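Local atomic coordinates of putative mandelate racemase (Zymomonas mobilis, PDB entry 2OX4), a protein that binds a magnesium ion and, as a member of the mandelate racemase group of the enolase superfamily, probably acts as a lyase, perhaps a dehydratase. Residues C[22-27]-C[53-58]; C[60-65]-C[71-76]. All coordinates share one frame; numbering follows the deposited sequence. Where two conformers were deposited one is given.

Contact 1. Residues C[22-27]-C[53-58]; sequences RPILVK and GILKDY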
loop_
_atom_site.group_PDB
_atom_site.type_symbol
_atom_site.label_atom_id
_atom_site.label_comp_id
_atom_site.label_asym_id
_atom_site.label_seq_id
_atom_site.Cartn_x
_atom_site.Cartn_y
_atom_site.Cartn_z
ATOM N N ARG C 22 -28.511 -15.170 31.680
ATOM C CA ARG C 22 -27.890 -16.027 32.692
ATOM C C ARG C 22 -26.444 -15.584 32.943
ATOM O O ARG C 22 -25.523 -16.090 32.301
ATOM C CB ARG C 22 -27.904 -17.499 32.249
ATOM C CG ARG C 22 -29.277 -18.163 32.218
ATOM C CD ARG C 22 -29.155 -19.671 32.146
ATOM N NE ARG C 22 -28.486 -20.202 33.334
ATOM C CZ ARG C 22 -28.116 -21.468 33.495
ATOM N NH1 ARG C 22 -28.349 -22.356 32.531
ATOM N NH2 ARG C 22 -27.514 -21.851 34.625
ATOM N N PRO C 23 -26.240 -14.659 33.899
ATOM C CA PRO C 23 -24.895 -14.199 34.265
ATOM C C PRO C 23 -23.964 -15.289 34.792
ATOM O O PRO C 23 -24.419 -16.317 35.303
ATOM C CB PRO C 23 -25.141 -13.163 35.364
ATOM C CG PRO C 23 -26.593 -12.886 35.359
ATOM C CD PRO C 23 -27.300 -13.987 34.671
ATOM N N ILE C 24 -22.662 -15.054 34.640
ATOM C CA ILE C 24 -21.646 -16.011 35.059
ATOM C C ILE C 24 -20.660 -15.273 35.959
ATOM O O ILE C 24 -19.975 -14.333 35.522
ATOM C CB ILE C 24 -20.885 -16.665 33.865
ATOM C CG1 ILE C 24 -21.844 -17.123 32.757
ATOM C CG2 ILE C 24 -20.056 -17.856 34.372
ATOM C CD1 ILE C 24 -21.967 -16.135 31.588
ATOM N N LEU C 25 -20.611 -15.699 37.220
ATOM C CA LEU C 25 -19.764 -15.055 38.218
ATOM C C LEU C 25 -18.750 -16.040 38.776
ATOM O O LEU C 25 -19.005 -17.245 38.819
ATOM C CB LEU C 25 -20.622 -14.478 39.349
ATOM C CG LEU C 25 -21.521 -13.322 38.905
ATOM C CD1 LEU C 25 -22.698 -13.119 39.837
ATOM C CD2 LEU C 25 -20.713 -12.052 38.785
ATOM N N VAL C 26 -17.596 -15.513 39.185
ATOM C CA VAL C 26 -16.515 -16.299 39.769
ATOM C C VAL C 26 -16.077 -15.669 41.073
ATOM O O VAL C 26 -15.881 -14.448 41.153
ATOM C CB VAL C 26 -15.296 -16.499 38.792
ATOM C CG1 VAL C 26 -14.536 -15.186 38.542
ATOM C CG2 VAL C 26 -14.345 -17.571 39.334
ATOM N N LYS C 27 -15.943 -16.511 42.095
ATOM C CA LYS C 27 -15.418 -16.092 43.387
ATOM C C LYS C 27 -14.118 -16.834 43.689
ATOM O O LYS C 27 -14.077 -18.077 43.741
ATOM C CB LYS C 27 -16.470 -16.311 44.499
ATOM C CG LYS C 27 -15.986 -15.921 45.912
ATOM C CD LYS C 27 -17.080 -16.158 46.977
ATOM C CE LYS C 27 -16.554 -15.931 48.377
ATOM N NZ LYS C 27 -17.671 -16.012 49.372
ATOM N N GLY C 53 -17.906 -23.327 31.709
ATOM C CA GLY C 53 -16.969 -24.415 31.452
ATOM C C GLY C 53 -15.527 -23.950 31.319
ATOM O O GLY C 53 -14.616 -24.599 31.838
ATOM N N ILE C 54 -15.307 -22.825 30.638
ATOM C CA ILE C 54 -13.941 -22.287 30.542
ATOM C C ILE C 54 -13.374 -21.902 31.911
ATOM O O ILE C 54 -12.179 -22.113 32.183
ATOM C CB ILE C 54 -13.765 -21.143 29.485
ATOM C CG1 ILE C 54 -12.294 -21.022 29.050
ATOM C CG2 ILE C 54 -14.226 -19.782 30.028
ATOM C CD1 ILE C 54 -11.784 -22.143 28.191
ATOM N N LEU C 55 -14.231 -21.357 32.779
ATOM C CA LEU C 55 -13.783 -20.952 34.113
ATOM C C LEU C 55 -13.385 -22.178 34.927
ATOM O O LEU C 55 -12.345 -22.178 35.598
ATOM C CB LEU C 55 -14.867 -20.139 34.824
ATOM C CG LEU C 55 -15.109 -18.751 34.224
ATOM C CD1 LEU C 55 -16.352 -18.134 34.852
ATOM C CD2 LEU C 55 -13.891 -17.855 34.464
ATOM N N LYS C 56 -14.181 -23.240 34.809
ATOM C CA LYS C 56 -13.869 -24.514 35.450
ATOM C C LYS C 56 -12.520 -25.067 34.973
ATOM O O LYS C 56 -11.714 -25.539 35.775
ATOM C CB LYS C 56 -15.008 -25.516 35.205
ATOM C CG LYS C 56 -14.745 -26.944 35.688
ATOM C CD LYS C 56 -15.896 -27.879 35.314
ATOM C CE LYS C 56 -15.441 -29.338 35.343
ATOM N NZ LYS C 56 -15.304 -29.964 33.980
ATOM N N ASP C 57 -12.260 -24.991 33.669
ATOM C CA ASP C 57 -11.015 -25.550 33.138
ATOM C C ASP C 57 -9.791 -24.735 33.550
ATOM O O ASP C 57 -8.756 -25.302 33.929
ATOM C CB ASP C 57 -11.094 -25.670 31.622
ATOM C CG ASP C 57 -11.967 -26.841 31.182
ATOM O OD1 ASP C 57 -12.303 -27.709 32.016
ATOM O OD2 ASP C 57 -12.331 -26.881 30.000
ATOM N N TYR C 58 -9.917 -23.413 33.487
ATOM C CA TYR C 58 -8.805 -22.531 33.873
ATOM C C TYR C 58 -8.499 -22.642 35.360
ATOM O O TYR C 58 -7.349 -22.460 35.774
ATOM C CB TYR C 58 -9.087 -21.065 33.548
ATOM C CG TYR C 58 -9.056 -20.688 32.077
ATOM C CD1 TYR C 58 -9.444 -19.408 31.666
ATOM C CD2 TYR C 58 -8.643 -21.598 31.098
ATOM C CE1 TYR C 58 -9.420 -19.036 30.326
ATOM C CE2 TYR C 58 -8.629 -21.234 29.756
ATOM C CZ TYR C 58 -9.011 -19.958 29.378
ATOM O OH TYR C 58 -8.998 -19.598 28.044
#
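Leu55, on helix 48-62, meets Ile24 and Val26 of strand 24-30, and everything that passes between the two segments is apolar. The closer touch is between methyl groups: CG2 of Ile24 lies 3.7 Å from CD1 of Leu55, the two side chains crossing at a slant. It is the short branch of Ile24 that reaches the helix, because CG2 stands opposite the backbone N while CG1 lies beside it (chi1 -46°) and carries CD1 away. Val26 takes the same Leu55 methyl more loosely, CB to CD1 at 4.4 Å. A single leucine branch thus serves two alternate strand residues, whose side chains leave the same face; Leu25 between them points away. Val26 and Leu55 are also the closest pair of the backbones, CA to CA 7.8 Å. Only 125 Å² is buried between the segments, yet all three side chains are buried in the protein; Phe98 of helix 89-110 packs on Val26 and Leu55, and Ile10 of strand 5-13 on Leu55. No hydrogen bond joins the two segments; the strand bonds to its neighbours, Val26 with Gly38 and Leu25 with Phe11. Such helix-on-sheet packing is characteristic of the N-terminal capping domain of the enolase superfamily.

Contact 2. Residues C[60-65]-C[71-76]; sequences ALLIGE and EAIWEK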
loop_
_atom_site.group_PDB
_atom_site.type_symbol
_atom_site.label_atom_id
_atom_site.label_comp_id
_atom_site.label_asym_id
_atom_site.label_seq_id
_atom_site.Cartn_x
_atom_site.Cartn_y
_atom_site.Cartn_z
ATOM N N ALA C 60 -8.182 -25.064 37.340
ATOM C CA ALA C 60 -7.107 -26.020 37.601
ATOM C C ALA C 60 -5.693 -25.433 37.530
ATOM O O ALA C 60 -4.802 -25.881 38.245
ATOM C CB ALA C 60 -7.233 -27.237 36.695
ATOM N N LEU C 61 -5.491 -24.431 36.677
ATOM C CA LEU C 61 -4.180 -23.808 36.507
ATOM C C LEU C 61 -3.927 -22.723 37.549
ATOM O O LEU C 61 -2.800 -22.235 37.679
ATOM C CB LEU C 61 -4.047 -23.204 35.100
ATOM C CG LEU C 61 -3.638 -24.112 33.926
ATOM C CD1 LEU C 61 -4.513 -25.354 33.789
ATOM C CD2 LEU C 61 -3.654 -23.315 32.635
ATOM N N LEU C 62 -4.976 -22.335 38.273
ATOM C CA LEU C 62 -4.919 -21.143 39.122
ATOM C C LEU C 62 -4.814 -21.433 40.623
ATOM O O LEU C 62 -4.313 -20.600 41.375
ATOM C CB LEU C 62 -6.114 -20.230 38.847
ATOM C CG LEU C 62 -6.110 -19.770 37.388
ATOM C CD1 LEU C 62 -7.343 -18.951 37.067
ATOM C CD2 LEU C 62 -4.834 -18.997 37.078
ATOM N N ILE C 63 -5.316 -22.584 41.062
ATOM C CA ILE C 63 -5.143 -22.990 42.466
ATOM C C ILE C 63 -3.650 -22.998 42.792
ATOM O O ILE C 63 -2.860 -23.582 42.058
ATOM C CB ILE C 63 -5.758 -24.385 42.748
ATOM C CG1 ILE C 63 -7.247 -24.422 42.353
ATOM C CG2 ILE C 63 -5.549 -24.787 44.219
ATOM C CD1 ILE C 63 -8.195 -23.645 43.260
ATOM N N GLY C 64 -3.267 -22.324 43.874
ATOM C CA GLY C 64 -1.856 -22.241 44.268
ATOM C C GLY C 64 -1.159 -20.966 43.819
ATOM O O GLY C 64 -0.075 -20.641 44.311
ATOM N N GLU C 65 -1.772 -20.236 42.886
ATOM C CA GLU C 65 -1.166 -19.013 42.343
ATOM C C GLU C 65 -1.295 -17.831 43.303
ATOM O O GLU C 65 -2.203 -17.786 44.142
ATOM C CB GLU C 65 -1.821 -18.613 41.011
ATOM C CG GLU C 65 -1.490 -19.522 39.817
ATOM C CD GLU C 65 -0.014 -19.500 39.434
ATOM O OE1 GLU C 65 0.524 -20.566 39.071
ATOM O OE2 GLU C 65 0.611 -18.422 39.497
ATOM N N GLU C 71 0.098 -10.173 35.694
ATOM C CA GLU C 71 0.757 -10.227 34.373
ATOM C C GLU C 71 1.156 -11.650 33.987
ATOM O O GLU C 71 0.851 -12.121 32.878
ATOM C CB GLU C 71 1.973 -9.283 34.308
ATOM C CG GLU C 71 1.620 -7.798 34.275
ATOM C CD GLU C 71 0.934 -7.347 32.971
ATOM O OE1 GLU C 71 1.152 -7.963 31.902
ATOM O OE2 GLU C 71 0.191 -6.354 33.020
ATOM N N ALA C 72 1.799 -12.348 34.919
ATOM C CA ALA C 72 2.259 -13.718 34.675
ATOM C C ALA C 72 1.087 -14.671 34.488
ATOM O O ALA C 72 1.140 -15.569 33.649
ATOM C CB ALA C 72 3.154 -14.209 35.820
ATOM N N ILE C 73 0.038 -14.496 35.286
ATOM C CA ILE C 73 -1.108 -15.380 35.163
ATOM C C ILE C 73 -1.818 -15.148 33.813
ATOM O O ILE C 73 -2.197 -16.106 33.149
ATOM C CB ILE C 73 -2.095 -15.244 36.347
ATOM C CG1 ILE C 73 -1.442 -15.733 37.661
ATOM C CG2 ILE C 73 -3.380 -16.042 36.056
ATOM C CD1 ILE C 73 -2.180 -15.251 38.926
ATOM N N TRP C 74 -1.978 -13.888 33.415
ATOM C CA TRP C 74 -2.631 -13.559 32.144
ATOM C C TRP C 74 -1.842 -14.223 31.026
ATOM O O TRP C 74 -2.418 -14.864 30.161
ATOM C CB TRP C 74 -2.660 -12.039 31.922
ATOM C CG TRP C 74 -3.771 -11.552 30.994
ATOM C CD1 TRP C 74 -4.958 -10.954 31.364
ATOM C CD2 TRP C 74 -3.777 -11.594 29.559
ATOM N NE1 TRP C 74 -5.701 -10.628 30.245
ATOM C CE2 TRP C 74 -4.994 -11.006 29.124
ATOM C CE3 TRP C 74 -2.867 -12.062 28.598
ATOM C CZ2 TRP C 74 -5.335 -10.896 27.765
ATOM C CZ3 TRP C 74 -3.200 -11.947 27.239
ATOM C CH2 TRP C 74 -4.424 -11.372 26.838
ATOM N N GLU C 75 -0.518 -14.096 31.070
ATOM C CA GLU C 75 0.326 -14.688 30.033
ATOM C C GLU C 75 0.290 -16.219 30.069
ATOM O O GLU C 75 0.331 -16.854 29.025
ATOM C CB GLU C 75 1.762 -14.150 30.130
ATOM C CG GLU C 75 2.740 -14.643 29.028
ATOM C CD GLU C 75 2.616 -13.912 27.672
ATOM O OE1 GLU C 75 1.696 -13.087 27.473
ATOM O OE2 GLU C 75 3.463 -14.177 26.782
ATOM N N LYS C 76 0.221 -16.802 31.266
ATOM C CA LYS C 76 0.052 -18.257 31.415
ATOM C C LYS C 76 -1.248 -18.764 30.786
ATOM O O LYS C 76 -1.229 -19.709 30.008
ATOM C CB LYS C 76 0.118 -18.643 32.899
ATOM C CG LYS C 76 -0.033 -20.136 33.202
ATOM C CD LYS C 76 -0.029 -20.355 34.720
ATOM C CE LYS C 76 -0.371 -21.789 35.090
ATOM N NZ LYS C 76 -0.259 -22.000 36.569
#
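The carboxylate of Glu65 is the flat group that meets the opposite segment: the ammonium of Lys76 approaches OE1 from above its plane, about 50° out of it, and OE2 lies 3.8 Å from CG1 of Ile73. The contact closes the connection between two consecutive helices in the N-terminal capping domain of this enolase-superfamily protein, where the chain leaves helix 48-62 by a type II beta turn from Leu62 to Glu65 and returns as helix 70-79. Glu65 and Lys76 come from opposite directions and form a salt bridge, OE1 to NZ 3.0 Å. The lysine is stretched out, with CG opposite the backbone N (chi1 -180°) and every later torsion extended, which carries the charge across to the other segment; the glutamate instead bends at chi2. On its way the aliphatic end of Lys76 crosses Leu61, CE lying 3.9 Å from CB, and NZ also donates a hydrogen bond to O of Leu61. A leucine in place of Lys76 would probably leave the Glu65 carboxylate without its charged mate and the Leu61 carbonyl without this donor.

Next to the polar bridge the packing is apolar. CD2 of Leu62 presses on CG2 of Ile73 at 3.4 Å, tighter than usual van der Waals contact, while Ile73 and Glu65 slide past each other in opposite senses, CD1 of Ile73 coming 4.0 Å from CB of Glu65. Helix 89-110 closes this layer, with Phe98 against Leu62 and Phe102 against Ile73. Farther round helix 70-79, Glu71 forms a salt bridge with Lys301 of a third subunit. Of the two acceptors of the Lys76 ammonium, the closer is O of Leu61, which NZ meets at 2.8 Å in the carbonyl plane, with a C=O...N angle of 146°.

Overall arrangement
Contacts 1 and 2 follow one another along the chain, contact 1 being complete in sequence before contact 2 begins, and their centres are 15 Å apart on the same side of the chain's centre. Helix 48-62 serves both: its middle rests on strand 24-30 of the antiparallel sheet in contact 1, and its C-terminal end and the following turn meet helix 70-79 in contact 2. Phe98 of helix 89-110 and Ile8 of strand 5-13 touch residues of both, so one apolar layer continues from the sheet to the helices. Both lie in the N-terminal capping domain, away from the magnesium site. A second subunit packs against helix 48-62, and a third on helix 70-79.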